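Local coordinates for SusD-like protein BACOVA_02651 (Bacteroides ovatus, PDB 5E75) that binds polysaccharide at the cell surface and probably mediates xyloglucan capture before its transport into the periplasm for degradation, at residues S45-D50 / I493-P498; K184-K189 / Y356-A361; E410-F415 / Y419-D424. All coordinates share one frame; numbering follows the deposited sequence.

Interaction 1: residues S45-D50 / I493-P498; sequences SGRAND and IFLPYP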
loop_
_atom_site.group_PDB
_atom_site.type_symbol
_atom_site.label_atom_id
_atom_site.label_comp_id
_atom_site.label_asym_id
_atom_site.label_seq_id
_atom_site.Cartn_x
_atom_site.Cartn_y
_atom_site.Cartn_z
ATOM N N SER A 45 -3.677 0.645 -5.580
ATOM C CA SER A 45 -4.190 2.008 -5.762
ATOM C C SER A 45 -5.331 2.113 -6.778
ATOM O O SER A 45 -6.353 2.744 -6.505
ATOM C CB SER A 45 -3.066 2.985 -6.132
ATOM O OG SER A 45 -2.384 3.431 -4.976
ATOM N N GLY A 46 -5.163 1.501 -7.946
ATOM C CA GLY A 46 -6.196 1.586 -8.968
ATOM C C GLY A 46 -7.533 1.059 -8.479
ATOM O O GLY A 46 -8.578 1.681 -8.638
ATOM N N ARG A 47 -7.507 -0.106 -7.851
ATOM C CA ARG A 47 -8.741 -0.757 -7.454
ATOM C C ARG A 47 -9.471 0.021 -6.358
ATOM O O ARG A 47 -10.685 -0.082 -6.234
ATOM C CB ARG A 47 -8.460 -2.189 -7.008
ATOM C CG ARG A 47 -9.700 -3.077 -6.962
ATOM C CD ARG A 47 -9.275 -4.501 -7.081
ATOM N NE ARG A 47 -10.354 -5.474 -6.976
ATOM C CZ ARG A 47 -11.164 -5.834 -7.962
ATOM N NH1 ARG A 47 -11.083 -5.251 -9.150
ATOM N NH2 ARG A 47 -12.056 -6.786 -7.753
ATOM N N ALA A 48 -8.744 0.847 -5.607
ATOM C CA ALA A 48 -9.339 1.748 -4.623
ATOM C C ALA A 48 -9.924 3.005 -5.260
ATOM O O ALA A 48 -10.532 3.812 -4.572
ATOM C CB ALA A 48 -8.298 2.170 -3.592
ATOM N N ASN A 49 -9.716 3.169 -6.561
ATOM C CA ASN A 49 -10.015 4.411 -7.274
ATOM C C ASN A 49 -9.160 5.587 -6.801
ATOM O O ASN A 49 -9.599 6.734 -6.793
ATOM C CB ASN A 49 -11.512 4.774 -7.238
ATOM C CG ASN A 49 -11.910 5.702 -8.370
ATOM O OD1 ASN A 49 -11.378 5.605 -9.474
ATOM N ND2 ASN A 49 -12.865 6.583 -8.113
ATOM N N ASP A 50 -7.911 5.324 -6.443
ATOM C CA ASP A 50 -6.978 6.431 -6.200
ATOM C C ASP A 50 -6.813 7.206 -7.506
ATOM O O ASP A 50 -6.741 8.436 -7.512
ATOM C CB ASP A 50 -5.586 5.930 -5.791
ATOM C CG ASP A 50 -5.471 5.485 -4.332
ATOM O OD1 ASP A 50 -6.449 5.397 -3.579
ATOM O OD2 ASP A 50 -4.326 5.163 -3.939
ATOM N N ILE A 493 -15.653 -8.354 -5.467
ATOM C CA ILE A 493 -14.634 -7.708 -4.644
ATOM C C ILE A 493 -13.308 -8.460 -4.637
ATOM O O ILE A 493 -12.270 -7.865 -4.942
ATOM C CB ILE A 493 -15.139 -7.454 -3.212
ATOM C CG1 ILE A 493 -16.431 -6.629 -3.231
ATOM C CG2 ILE A 493 -14.075 -6.744 -2.373
ATOM C CD1 ILE A 493 -16.377 -5.345 -4.055
ATOM N N PHE A 494 -13.340 -9.743 -4.294
ATOM C CA PHE A 494 -12.140 -10.564 -4.327
ATOM C C PHE A 494 -11.851 -10.969 -5.765
ATOM O O PHE A 494 -12.761 -11.279 -6.540
ATOM C CB PHE A 494 -12.305 -11.759 -3.393
ATOM C CG PHE A 494 -12.251 -11.384 -1.933
ATOM C CD1 PHE A 494 -13.356 -10.892 -1.254
ATOM C CD2 PHE A 494 -11.057 -11.493 -1.251
ATOM C CE1 PHE A 494 -13.259 -10.547 0.084
ATOM C CE2 PHE A 494 -10.955 -11.171 0.062
ATOM C CZ PHE A 494 -12.057 -10.679 0.741
ATOM N N LEU A 495 -10.576 -10.930 -6.132
ATOM C CA LEU A 495 -10.143 -11.206 -7.495
ATOM C C LEU A 495 -10.040 -12.706 -7.770
ATOM O O LEU A 495 -9.885 -13.493 -6.858
ATOM C CB LEU A 495 -8.801 -10.515 -7.736
ATOM C CG LEU A 495 -8.983 -8.996 -7.916
ATOM C CD1 LEU A 495 -7.733 -8.170 -7.619
ATOM C CD2 LEU A 495 -9.485 -8.700 -9.318
ATOM N N PRO A 496 -10.157 -13.110 -9.046
ATOM C CA PRO A 496 -10.052 -14.527 -9.391
ATOM C C PRO A 496 -8.614 -15.014 -9.286
ATOM O O PRO A 496 -7.674 -14.222 -9.393
ATOM C CB PRO A 496 -10.537 -14.574 -10.842
ATOM C CG PRO A 496 -10.297 -13.226 -11.373
ATOM C CD PRO A 496 -10.413 -12.263 -10.216
ATOM N N TYR A 497 -8.442 -16.314 -9.056
ATOM C CA TYR A 497 -7.108 -16.916 -9.085
ATOM C C TYR A 497 -6.588 -16.824 -10.516
ATOM O O TYR A 497 -7.369 -16.886 -11.462
ATOM C CB TYR A 497 -7.151 -18.363 -8.567
ATOM C CG TYR A 497 -7.593 -18.419 -7.124
ATOM C CD1 TYR A 497 -6.752 -17.988 -6.108
ATOM C CD2 TYR A 497 -8.862 -18.839 -6.789
ATOM C CE1 TYR A 497 -7.159 -18.006 -4.782
ATOM C CE2 TYR A 497 -9.284 -18.852 -5.474
ATOM C CZ TYR A 497 -8.435 -18.422 -4.479
ATOM O OH TYR A 497 -8.888 -18.427 -3.183
ATOM N N PRO A 498 -5.273 -16.640 -10.684
ATOM C CA PRO A 498 -4.759 -16.446 -12.043
ATOM C C PRO A 498 -4.941 -17.706 -12.878
ATOM O O PRO A 498 -4.647 -18.793 -12.395
ATOM C CB PRO A 498 -3.264 -16.162 -11.821
ATOM C CG PRO A 498 -3.125 -15.810 -10.361
ATOM C CD PRO A 498 -4.208 -16.569 -9.666
#
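The turn that ends helix 40-46, closed as a Schellman motif at N49, sends R47 across to the loop between helices 490-493 and 499-504, where it meets I493 and L495. With CG anti to the backbone N (chi1 -163°) and the chain extended as far as NE, the arginine spans a backbone separation of 9.5 Å between R47 CA and I493 CA. Its NH2 donates to I493 O at 3.0 Å, a nearly straight bond (172°) lying in the guanidinium plane but reaching the oxygen from above the carbonyl plane. The L495 side chain runs past R47 in the opposite sense: CD2 sits over the centre of one guanidinium face, 3.6 Å from R47 CZ, while CD1 lies alongside R47 NE at 3.8 Å. W422 also packs on R47, and F60 O takes a weak bond from NH1. A leucine in place of R47 would probably leave I493 O without this donor and L495 CD2 without the flat group it covers. The contact therefore pairs a charged group with a neutral carbonyl at its edge and a methyl on its face, so a buried arginine is held by direction and shape, with no carboxylate from the opposing loop.

Interaction 2: residues K184-K189 / Y356-A361; sequences KGILAK and YILRLA. With EDO (1,2-ethanediol), chain C.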
loop_
_atom_site.group_PDB
_atom_site.type_symbol
_atom_site.label_atom_id
_atom_site.label_comp_id
_atom_site.label_asym_id
_atom_site.label_seq_id
_atom_site.Cartn_x
_atom_site.Cartn_y
_atom_site.Cartn_z
ATOM N N LYS A 184 4.850 -4.942 15.544
ATOM C CA LYS A 184 3.705 -4.607 16.374
ATOM C C LYS A 184 2.669 -3.789 15.585
ATOM O O LYS A 184 1.462 -3.991 15.745
ATOM C CB LYS A 184 4.138 -3.818 17.608
ATOM C CG LYS A 184 4.945 -4.603 18.617
ATOM C CD LYS A 184 5.417 -3.745 19.790
ATOM C CE LYS A 184 6.135 -4.609 20.829
ATOM N NZ LYS A 184 6.736 -3.783 21.924
ATOM N N GLY A 185 3.133 -2.873 14.741
ATOM C CA GLY A 185 2.233 -2.064 13.932
ATOM C C GLY A 185 1.432 -2.886 12.937
ATOM O O GLY A 185 0.217 -2.697 12.782
ATOM N N ILE A 186 2.104 -3.806 12.245
ATOM C CA ILE A 186 1.393 -4.700 11.327
ATOM C C ILE A 186 0.409 -5.580 12.100
ATOM O O ILE A 186 -0.720 -5.778 11.678
ATOM C CB ILE A 186 2.362 -5.583 10.491
ATOM C CG1 ILE A 186 3.328 -4.714 9.669
ATOM C CG2 ILE A 186 1.591 -6.540 9.580
ATOM C CD1 ILE A 186 2.764 -4.075 8.473
ATOM N N LEU A 187 0.838 -6.104 13.244
ATOM C CA LEU A 187 -0.028 -6.957 14.039
ATOM C C LEU A 187 -1.293 -6.230 14.514
ATOM O O LEU A 187 -2.389 -6.797 14.492
ATOM C CB LEU A 187 0.768 -7.563 15.204
ATOM C CG LEU A 187 0.054 -8.590 16.075
ATOM C CD1 LEU A 187 -0.508 -9.735 15.241
ATOM C CD2 LEU A 187 1.058 -9.126 17.085
ATOM N N ALA A 188 -1.150 -4.951 14.864
ATOM C CA ALA A 188 -2.314 -4.149 15.218
ATOM C C ALA A 188 -3.288 -4.076 14.039
ATOM O O ALA A 188 -4.515 -4.212 14.221
ATOM C CB ALA A 188 -1.893 -2.767 15.650
ATOM N N LYS A 189 -2.750 -3.860 12.837
ATOM C CA LYS A 189 -3.573 -3.788 11.630
ATOM C C LYS A 189 -4.282 -5.110 11.360
ATOM O O LYS A 189 -5.434 -5.137 10.936
ATOM C CB LYS A 189 -2.744 -3.377 10.404
ATOM C CG LYS A 189 -2.212 -1.965 10.451
ATOM C CD LYS A 189 -1.468 -1.616 9.182
ATOM C CE LYS A 189 -2.350 -1.677 7.960
ATOM N NZ LYS A 189 -1.634 -1.087 6.777
ATOM N N TYR A 356 6.883 2.148 0.474
ATOM C CA TYR A 356 6.389 1.957 1.830
ATOM C C TYR A 356 5.521 0.709 1.960
ATOM O O TYR A 356 4.686 0.423 1.094
ATOM C CB TYR A 356 5.566 3.162 2.280
ATOM C CG TYR A 356 6.379 4.381 2.604
ATOM C CD1 TYR A 356 7.211 4.404 3.718
ATOM C CD2 TYR A 356 6.308 5.518 1.818
ATOM C CE1 TYR A 356 7.959 5.505 4.034
ATOM C CE2 TYR A 356 7.061 6.654 2.136
ATOM C CZ TYR A 356 7.896 6.619 3.250
ATOM O OH TYR A 356 8.659 7.707 3.596
ATOM N N ILE A 357 5.724 -0.018 3.057
ATOM C CA ILE A 357 4.825 -1.078 3.486
ATOM C C ILE A 357 4.044 -0.610 4.715
ATOM O O ILE A 357 2.829 -0.810 4.794
ATOM C CB ILE A 357 5.585 -2.397 3.758
ATOM C CG1 ILE A 357 6.160 -2.942 2.451
ATOM C CG2 ILE A 357 4.675 -3.438 4.427
ATOM C CD1 ILE A 357 7.114 -4.136 2.620
ATOM N N LEU A 358 4.735 0.032 5.659
ATOM C CA LEU A 358 4.092 0.596 6.842
ATOM C C LEU A 358 4.717 1.926 7.278
ATOM O O LEU A 358 5.925 1.985 7.539
ATOM C CB LEU A 358 4.160 -0.382 8.018
ATOM C CG LEU A 358 3.436 0.065 9.299
ATOM C CD1 LEU A 358 1.926 0.084 9.075
ATOM C CD2 LEU A 358 3.811 -0.835 10.462
ATOM N N ARG A 359 3.898 2.976 7.357
ATOM C CA ARG A 359 4.293 4.238 7.971
ATOM C C ARG A 359 3.680 4.397 9.365
ATOM O O ARG A 359 2.598 3.886 9.649
ATOM C CB ARG A 359 3.846 5.427 7.101
ATOM C CG ARG A 359 4.650 5.597 5.855
ATOM C CD ARG A 359 4.508 6.973 5.255
ATOM N NE ARG A 359 3.271 7.248 4.530
ATOM C CZ ARG A 359 2.313 8.075 4.939
ATOM N NH1 ARG A 359 2.327 8.600 6.160
ATOM N NH2 ARG A 359 1.303 8.350 4.128
ATOM N N LEU A 360 4.339 5.179 10.213
ATOM C CA LEU A 360 3.815 5.449 11.553
ATOM C C LEU A 360 2.409 6.056 11.514
ATOM O O LEU A 360 1.577 5.732 12.375
ATOM C CB LEU A 360 4.794 6.336 12.325
ATOM C CG LEU A 360 4.469 6.606 13.790
ATOM C CD1 LEU A 360 4.550 5.347 14.634
ATOM C CD2 LEU A 360 5.398 7.676 14.313
ATOM N N ALA A 361 2.107 6.890 10.518
ATOM C CA ALA A 361 0.770 7.481 10.458
ATOM C C ALA A 361 -0.313 6.412 10.329
ATOM O O ALA A 361 -1.433 6.617 10.781
ATOM C CB ALA A 361 0.665 8.445 9.322
HETATM C C1 EDO C . 0.400 -4.691 5.823
HETATM O O1 EDO C . -0.628 -3.857 5.296
HETATM C C2 EDO C . 1.149 -5.400 4.702
HETATM O O2 EDO C . 0.488 -6.608 4.321
HETATM O O HOH W 1 1.032 -1.994 6.502
#
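The 184-189 segment is one helical run inside helix 180-195, and it faces a chain that changes character: L358 and R359 are extended, and R359 then holds the N-cap position of helix 360-372. The backbones approach most closely at I186 and L358, whose CA atoms are 7.4 Å apart, and no hydrogen bond joins the two segments directly. L358 carries the packing. A chi1 of -176° swings L358 CG away from its own amide nitrogen, and the branches straddle the helix surface: CD2 lies against the backbone, 4.0 Å from G185 C, and meets I186 CD1 at 3.9 Å, while CD1 touches the aliphatic part of K189 at CD, 3.8 Å away. A CB on G185 would point at L358 and collide with CD2, so the lack of a side chain there lets the leucine lie close to the helix. The K189 chain bends at chi3 (62°), at the carbon that touches L358. Its NZ forms a salt bridge with D362, in the helix that follows, and donates to a water at 2.8 Å; that water in turn donates to I357 O at 2.7 Å, linking the segments indirectly. A 1,2-ethanediol, probably from the crystallisation liquor, lies beside this site, its C1 3.6 Å from I186 CD1 and its O1 weakly bonded to K189 NZ. I357 and L358 both face L246 in a classic beta bulge of the two-stranded antiparallel sheet 244-248/355-359; the contact is thus helix-on-strand packing that seats this small sheet against the helical body of a SusD-family protein.

Interaction 3: residues E410-F415 / Y419-D424; sequences ERRVEF and YSNWYD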
loop_
_atom_site.group_PDB
_atom_site.type_symbol
_atom_site.label_atom_id
_atom_site.label_comp_id
_atom_site.label_asym_id
_atom_site.label_seq_id
_atom_site.Cartn_x
_atom_site.Cartn_y
_atom_site.Cartn_z
ATOM N N GLU A 410 -9.902 9.947 5.935
ATOM C CA GLU A 410 -8.578 10.312 6.400
ATOM C C GLU A 410 -7.534 9.339 5.869
ATOM O O GLU A 410 -6.454 9.754 5.437
ATOM C CB GLU A 410 -8.509 10.389 7.933
ATOM C CG GLU A 410 -7.336 11.240 8.435
ATOM C CD GLU A 410 -7.448 12.698 8.030
ATOM O OE1 GLU A 410 -8.594 13.182 7.828
ATOM O OE2 GLU A 410 -6.397 13.360 7.922
ATOM N N ARG A 411 -7.847 8.042 5.881
ATOM C CA ARG A 411 -6.909 7.068 5.348
ATOM C C ARG A 411 -6.716 7.251 3.846
ATOM O O ARG A 411 -5.586 7.180 3.354
ATOM C CB ARG A 411 -7.348 5.642 5.680
ATOM C CG ARG A 411 -7.199 5.297 7.148
ATOM C CD ARG A 411 -7.518 3.834 7.419
ATOM N NE ARG A 411 -6.485 2.973 6.874
ATOM C CZ ARG A 411 -5.369 2.620 7.504
ATOM N NH1 ARG A 411 -5.141 2.944 8.763
ATOM N NH2 ARG A 411 -4.470 1.863 6.882
ATOM N N ARG A 412 -7.786 7.478 3.096
ATOM C CA ARG A 412 -7.637 7.666 1.657
ATOM C C ARG A 412 -6.674 8.801 1.341
ATOM O O ARG A 412 -5.796 8.643 0.478
ATOM C CB ARG A 412 -8.993 7.898 0.977
ATOM C CG ARG A 412 -9.869 6.659 0.917
ATOM C CD ARG A 412 -11.134 6.848 0.095
ATOM N NE ARG A 412 -10.808 7.033 -1.319
ATOM C CZ ARG A 412 -11.656 7.462 -2.254
ATOM N NH1 ARG A 412 -12.921 7.769 -1.965
ATOM N NH2 ARG A 412 -11.221 7.616 -3.499
ATOM N N VAL A 413 -6.831 9.948 2.015
ATOM C CA VAL A 413 -5.990 11.094 1.730
ATOM C C VAL A 413 -4.580 10.962 2.312
ATOM O O VAL A 413 -3.632 11.473 1.731
ATOM C CB VAL A 413 -6.624 12.468 2.147
ATOM C CG1 VAL A 413 -7.921 12.746 1.402
ATOM C CG2 VAL A 413 -6.881 12.557 3.606
ATOM N N GLU A 414 -4.424 10.274 3.427
ATOM C CA GLU A 414 -3.091 10.061 3.970
ATOM C C GLU A 414 -2.285 9.127 3.075
ATOM O O GLU A 414 -1.075 9.332 2.907
ATOM C CB GLU A 414 -3.180 9.517 5.394
ATOM C CG GLU A 414 -1.832 9.342 6.088
ATOM C CD GLU A 414 -1.063 10.618 6.310
ATOM O OE1 GLU A 414 -1.669 11.720 6.325
ATOM O OE2 GLU A 414 0.172 10.524 6.503
ATOM N N PHE A 415 -2.945 8.138 2.474
ATOM C CA PHE A 415 -2.225 7.040 1.796
ATOM C C PHE A 415 -2.455 6.959 0.289
ATOM O O PHE A 415 -2.122 5.958 -0.339
ATOM C CB PHE A 415 -2.494 5.684 2.474
ATOM C CG PHE A 415 -2.079 5.670 3.896
ATOM C CD1 PHE A 415 -0.737 5.732 4.217
ATOM C CD2 PHE A 415 -3.005 5.647 4.907
ATOM C CE1 PHE A 415 -0.345 5.791 5.539
ATOM C CE2 PHE A 415 -2.620 5.677 6.220
ATOM C CZ PHE A 415 -1.295 5.753 6.530
ATOM N N TYR A 419 -0.467 2.561 -2.753
ATOM C CA TYR A 419 -0.798 1.172 -3.085
ATOM C C TYR A 419 -1.305 0.402 -1.879
ATOM O O TYR A 419 -1.058 -0.794 -1.760
ATOM C CB TYR A 419 0.400 0.478 -3.752
ATOM C CG TYR A 419 1.292 1.425 -4.563
ATOM C CD1 TYR A 419 0.805 2.183 -5.618
ATOM C CD2 TYR A 419 2.635 1.554 -4.231
ATOM C CE1 TYR A 419 1.668 3.067 -6.328
ATOM C CE2 TYR A 419 3.478 2.407 -4.921
ATOM C CZ TYR A 419 2.984 3.160 -5.944
ATOM O OH TYR A 419 3.890 3.988 -6.595
ATOM N N SER A 420 -2.034 1.097 -1.007
ATOM C CA SER A 420 -2.554 0.513 0.216
ATOM C C SER A 420 -4.070 0.654 0.381
ATOM O O SER A 420 -4.686 -0.133 1.085
ATOM C CB SER A 420 -1.867 1.160 1.419
ATOM O OG SER A 420 -2.035 2.564 1.393
ATOM N N ASN A 421 -4.676 1.654 -0.234
ATOM C CA ASN A 421 -6.075 1.931 0.031
ATOM C C ASN A 421 -6.989 0.775 -0.329
ATOM O O ASN A 421 -7.969 0.551 0.365
ATOM C CB ASN A 421 -6.535 3.225 -0.655
ATOM C CG ASN A 421 -6.030 4.482 0.032
ATOM O OD1 ASN A 421 -5.720 4.484 1.229
ATOM N ND2 ASN A 421 -5.964 5.559 -0.724
ATOM N N TRP A 422 -6.694 0.022 -1.385
ATOM C CA TRP A 422 -7.608 -1.056 -1.761
ATOM C C TRP A 422 -7.681 -2.121 -0.670
ATOM O O TRP A 422 -8.748 -2.643 -0.363
ATOM C CB TRP A 422 -7.258 -1.704 -3.098
ATOM C CG TRP A 422 -8.172 -2.880 -3.368
ATOM C CD1 TRP A 422 -7.810 -4.183 -3.552
ATOM C CD2 TRP A 422 -9.607 -2.846 -3.455
ATOM N NE1 TRP A 422 -8.928 -4.972 -3.747
ATOM C CE2 TRP A 422 -10.041 -4.168 -3.691
ATOM C CE3 TRP A 422 -10.564 -1.832 -3.350
ATOM C CZ2 TRP A 422 -11.386 -4.490 -3.809
ATOM C CZ3 TRP A 422 -11.891 -2.155 -3.464
ATOM C CH2 TRP A 422 -12.294 -3.468 -3.713
ATOM N N TYR A 423 -6.532 -2.470 -0.098
ATOM C CA TYR A 423 -6.505 -3.509 0.928
ATOM C C TYR A 423 -7.351 -3.106 2.124
ATOM O O TYR A 423 -8.041 -3.944 2.710
ATOM C CB TYR A 423 -5.055 -3.803 1.352
ATOM C CG TYR A 423 -4.176 -4.273 0.207
ATOM C CD1 TYR A 423 -4.321 -5.549 -0.283
ATOM C CD2 TYR A 423 -3.166 -3.475 -0.334
ATOM C CE1 TYR A 423 -3.524 -6.021 -1.304
ATOM C CE2 TYR A 423 -2.392 -3.922 -1.398
ATOM C CZ TYR A 423 -2.581 -5.204 -1.859
ATOM O OH TYR A 423 -1.826 -5.760 -2.876
ATOM N N ASP A 424 -7.307 -1.828 2.489
ATOM C CA ASP A 424 -8.140 -1.321 3.568
ATOM C C ASP A 424 -9.625 -1.397 3.194
ATOM O O ASP A 424 -10.456 -1.714 4.042
ATOM C CB ASP A 424 -7.786 0.119 3.911
ATOM C CG ASP A 424 -6.421 0.265 4.494
ATOM O OD1 ASP A 424 -5.871 -0.733 4.966
ATOM O OD2 ASP A 424 -5.935 1.418 4.501
HETATM O O HOH W 2 -3.321 3.821 -1.667
#
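R411 and D424 both place CG anti to the carbonyl carbon (chi1 -71° and -66°), and the bend of R411 at chi3 turns its guanidinium side-on to the carboxylate. NE and NH2 then both grip one oxygen, D424 OD2, at 2.9 Å from R411 NE and 2.8 Å from R411 NH2. OD2 lies in the guanidinium plane, yet the two flat groups are turned 71° apart, and both nitrogens reach the oxygen from the same face of the carboxylate: NE from well above its plane, NH2 on the syn side and tilted out of it. R411 NH2 has a second anionic partner, D362 of helix 360-372, and the two carboxylates together probably offset the charge of this buried arginine. At the turn between the helices, N421 lies across the last turn of helix 404-415. Its ND2 makes a weak bond to R412 O (3.3 Å), whereas its stronger partner is D50; its OD1 rests 3.7 Å from F415 CB. S420 OG also closes on F415 CB, at 3.3 Å, making a van der Waals contact beside the phenylalanine ring. A water completes the join, donating to F415 O at 2.8 Å and accepting from N421 N at 2.9 Å, so it bridges a carbonyl at the end of one helix and an amide in the first turn of the next. Beyond these segments, R412 is paired with D287. Helices 404-415 and 421-431, tied by salt bridge, asparagine and water, form a pair of consecutive helices joined by a short turn within the SusD-family region.

Overall arrangement
Along the chain, interactions 2 and 3 follow one another inside the long loop closed by interaction 1, which joins 45-50 to 493-498. Interaction 3 is central: its centre lies about 13 Å from each of the others, whereas the centres of interactions 1 and 2 are about 21 Å apart and the two do not touch. The start of helix 421-431 and the residues leading into it meet the end of helix 40-46 and the turn after it through a weak hydrogen bond between S45 OG and Y419 N and through packing of A48 on the W422 backbone. Toward interaction 2, R359 NH1 forms a salt bridge with E414 OE2 of helix 404-415, 2.9 Å away. The helix pair thus links the 45-50 region with strand 355-359, while interaction 1 joins early and late parts of the sequence.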